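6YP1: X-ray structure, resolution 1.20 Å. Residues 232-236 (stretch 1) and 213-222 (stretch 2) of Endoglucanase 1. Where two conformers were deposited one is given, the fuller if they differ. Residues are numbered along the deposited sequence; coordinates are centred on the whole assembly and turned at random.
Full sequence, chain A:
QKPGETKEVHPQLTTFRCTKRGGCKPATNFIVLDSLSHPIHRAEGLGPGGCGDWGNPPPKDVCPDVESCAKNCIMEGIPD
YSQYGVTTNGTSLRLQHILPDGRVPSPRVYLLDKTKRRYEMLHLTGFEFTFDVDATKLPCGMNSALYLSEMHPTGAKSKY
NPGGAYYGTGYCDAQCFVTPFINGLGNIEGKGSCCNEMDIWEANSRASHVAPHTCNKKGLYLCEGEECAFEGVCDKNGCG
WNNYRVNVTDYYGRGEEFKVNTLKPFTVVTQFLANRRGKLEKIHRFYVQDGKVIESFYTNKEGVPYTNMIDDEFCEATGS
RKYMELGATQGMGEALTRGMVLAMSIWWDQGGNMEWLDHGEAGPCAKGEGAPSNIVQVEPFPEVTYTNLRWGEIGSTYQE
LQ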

# COMPACT_ATOMS: atom_id res chain seq x y z
N GLY A 232 -13.76 6.33 14.95
CA GLY A 232 -12.95 7.56 14.95
C GLY A 232 -12.84 8.21 13.60
O GLY A 232 -13.80 8.27 12.83
N VAL A 233 -11.67 8.79 13.33
CA VAL A 233 -11.46 9.75 12.22
C VAL A 233 -11.18 9.06 10.87
O VAL A 233 -11.22 9.73 9.84
CB VAL A 233 -10.33 10.74 12.53
CG1 VAL A 233 -10.66 11.59 13.74
CG2 VAL A 233 -8.99 10.07 12.67
N CYS A 234 -10.86 7.76 10.89
CA CYS A 234 -10.57 7.02 9.66
C CYS A 234 -11.45 5.78 9.53
O CYS A 234 -11.90 5.19 10.53
CB CYS A 234 -9.09 6.60 9.62
SG CYS A 234 -7.93 7.91 9.27
N ASP A 235 -11.60 5.37 8.29
CA ASP A 235 -12.39 4.21 7.87
C ASP A 235 -11.48 2.98 7.80
O ASP A 235 -10.76 2.78 6.82
CB ASP A 235 -12.97 4.53 6.51
CG ASP A 235 -13.53 3.38 5.73
OD1 ASP A 235 -14.00 2.38 6.44
OD2 ASP A 235 -13.54 3.44 4.51
N LYS A 236 -11.49 2.19 8.86
CA LYS A 236 -10.62 0.99 8.93
C LYS A 236 -11.00 -0.03 7.90
O LYS A 236 -10.10 -0.72 7.35
CB LYS A 236 -10.69 0.37 10.32
CG LYS A 236 -10.09 1.23 11.41
CD LYS A 236 -10.06 0.51 12.76
CE LYS A 236 -9.59 1.33 13.92
NZ LYS A 236 -8.16 1.72 13.80
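Stretch 2 (213-222) HTCNKKGLYL

What ties the two backbones together? Two main-chain hydrogen bonds fix the register. The amide N of Asp 235 donates to O of Thr 214 at 2.8 Å, and N of Asn 216 donates to O of Val 233 at 3.0 Å. These bonds bracket Cys 234 and Cys 215, whose CA atoms lie 4.1 Å apart, and make them the one bridged pair of the contact. As stretch 1 advances from Val 233 to Asp 235, its partners step back from Asn 216 toward His 213, so the two segments run antiparallel here. Both cysteines are extended, with phi/psi of -125/156° at Cys 234 and -130/155° at Cys 215. Their CA groups add C-H contacts to the same carbonyls, Cys 215 CA to Val 233 O at 3.1 Å and Cys 234 CA to Thr 214 O at 3.6 Å.

How does a side chain extend this polar network? His 213 has its chi1 in the m well, and its ND1 donates to the main-chain O of Asp 235 at 2.8 Å with an angle of 155° at the hydrogen. The carbonyl lies near the plane of the imidazole, where a ring N-H can point at it. O of Lys 236 also meets the ring edge, 3.1 Å from His 213 CE1. The histidine thus reads the backbone of stretch 1, while the lysine's own CA-to-CB bond points away from stretch 2.

What makes the junction covalent? At the bridged pair, SG of Cys 234 and SG of Cys 215 form a disulfide of 2.0 Å with a chi3 of 104°. Both chi1 angles are m, and both CA-to-CB bonds point sideways, so the sulfurs meet beside the paired backbones. The disulfide and the flanking hydrogen bonds hold the same short segment.

What packs around Val 233? This buried valine loses more surface to the other stretch than any other residue of the contact. CG2 of Val 233 lies 3.9 Å from CD2 of Tyr 221, an oblique apolar contact to a residue where a strand begins that continues beyond stretch 2. CG1 of Val 233 comes within 3.7 Å of NZ of Lys 217, and CB of Val 233 is 3.4 Å from OD1 of Asn 216. OD1 of Asn 216 accepts a hydrogen bond from NZ of Lys 217 at 2.6 Å, so the two polar ends are joined next to the valine. Lys 218, Gly 219 and Leu 220 loop out of reach before Tyr 221 returns.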

# COMPACT_ATOMS: atom_id res chain seq x y z
N HIS A 213 -10.31 4.00 1.39
CA HIS A 213 -10.53 4.24 2.84
C HIS A 213 -10.46 5.74 3.09
O HIS A 213 -9.38 6.35 2.94
CB HIS A 213 -9.44 3.56 3.71
CG HIS A 213 -9.40 2.09 3.66
ND1 HIS A 213 -9.68 1.29 4.76
CD2 HIS A 213 -9.04 1.22 2.66
CE1 HIS A 213 -9.51 0.01 4.44
NE2 HIS A 213 -9.11 -0.07 3.17
N THR A 214 -11.54 6.34 3.51
CA THR A 214 -11.57 7.79 3.82
C THR A 214 -11.18 8.06 5.25
O THR A 214 -11.40 7.25 6.19
CB THR A 214 -12.96 8.33 3.49
OG1 THR A 214 -13.90 7.50 4.17
CG2 THR A 214 -13.18 8.40 2.02
N CYS A 215 -10.68 9.27 5.49
CA CYS A 215 -10.59 9.89 6.79
C CYS A 215 -11.15 11.29 6.68
O CYS A 215 -11.07 11.88 5.61
CB CYS A 215 -9.16 9.97 7.29
SG CYS A 215 -8.23 8.42 7.32
N ASN A 216 -11.63 11.85 7.78
CA ASN A 216 -12.14 13.24 7.75
C ASN A 216 -11.04 14.27 7.93
O ASN A 216 -11.36 15.42 8.26
CB ASN A 216 -13.31 13.40 8.73
CG ASN A 216 -12.92 13.25 10.18
OD1 ASN A 216 -11.74 13.06 10.48
ND2 ASN A 216 -13.95 13.37 11.06
N LYS A 217 -9.82 13.92 7.70
CA LYS A 217 -8.64 14.76 7.86
C LYS A 217 -7.93 14.90 6.50
O LYS A 217 -8.05 14.02 5.65
CB LYS A 217 -7.70 14.10 8.86
CG LYS A 217 -8.32 13.90 10.23
CD LYS A 217 -8.57 15.18 10.99
CE LYS A 217 -9.36 14.99 12.27
NZ LYS A 217 -10.83 14.92 12.07
N LYS A 218 -7.16 15.98 6.37
CA LYS A 218 -6.29 16.15 5.20
C LYS A 218 -4.85 15.86 5.60
O LYS A 218 -4.37 16.40 6.60
CB LYS A 218 -6.39 17.57 4.67
CG LYS A 218 -7.80 17.92 4.17
CD LYS A 218 -7.87 19.28 3.52
CE LYS A 218 -9.29 19.59 3.03
NZ LYS A 218 -9.41 20.94 2.50
N GLY A 219 -4.20 14.99 4.89
CA GLY A 219 -2.85 14.56 5.24
C GLY A 219 -2.79 13.76 6.50
O GLY A 219 -3.77 13.19 6.97
N LEU A 220 -1.60 13.72 7.09
CA LEU A 220 -1.34 12.90 8.29
C LEU A 220 -1.93 13.60 9.48
O LEU A 220 -1.64 14.77 9.76
CB LEU A 220 0.16 12.62 8.39
CG LEU A 220 0.55 11.61 9.50
CD1 LEU A 220 1.91 11.03 9.19
CD2 LEU A 220 0.58 12.20 10.91
N TYR A 221 -2.73 12.88 10.26
CA TYR A 221 -3.33 13.34 11.52
C TYR A 221 -2.87 12.42 12.65
O TYR A 221 -2.94 11.21 12.53
CB TYR A 221 -4.87 13.31 11.37
CG TYR A 221 -5.59 13.61 12.68
CD1 TYR A 221 -5.64 14.89 13.17
CD2 TYR A 221 -6.16 12.60 13.45
CE1 TYR A 221 -6.24 15.20 14.40
CE2 TYR A 221 -6.76 12.89 14.69
CZ TYR A 221 -6.77 14.15 15.13
OH TYR A 221 -7.32 14.48 16.36
N LEU A 222 -2.46 13.04 13.76
CA LEU A 222 -2.06 12.29 14.94
C LEU A 222 -3.29 12.15 15.86
O LEU A 222 -3.76 13.12 16.42
CB LEU A 222 -0.89 12.96 15.68
CG LEU A 222 0.49 12.86 14.99
CD1 LEU A 222 0.67 13.97 14.00
CD2 LEU A 222 1.60 12.87 15.97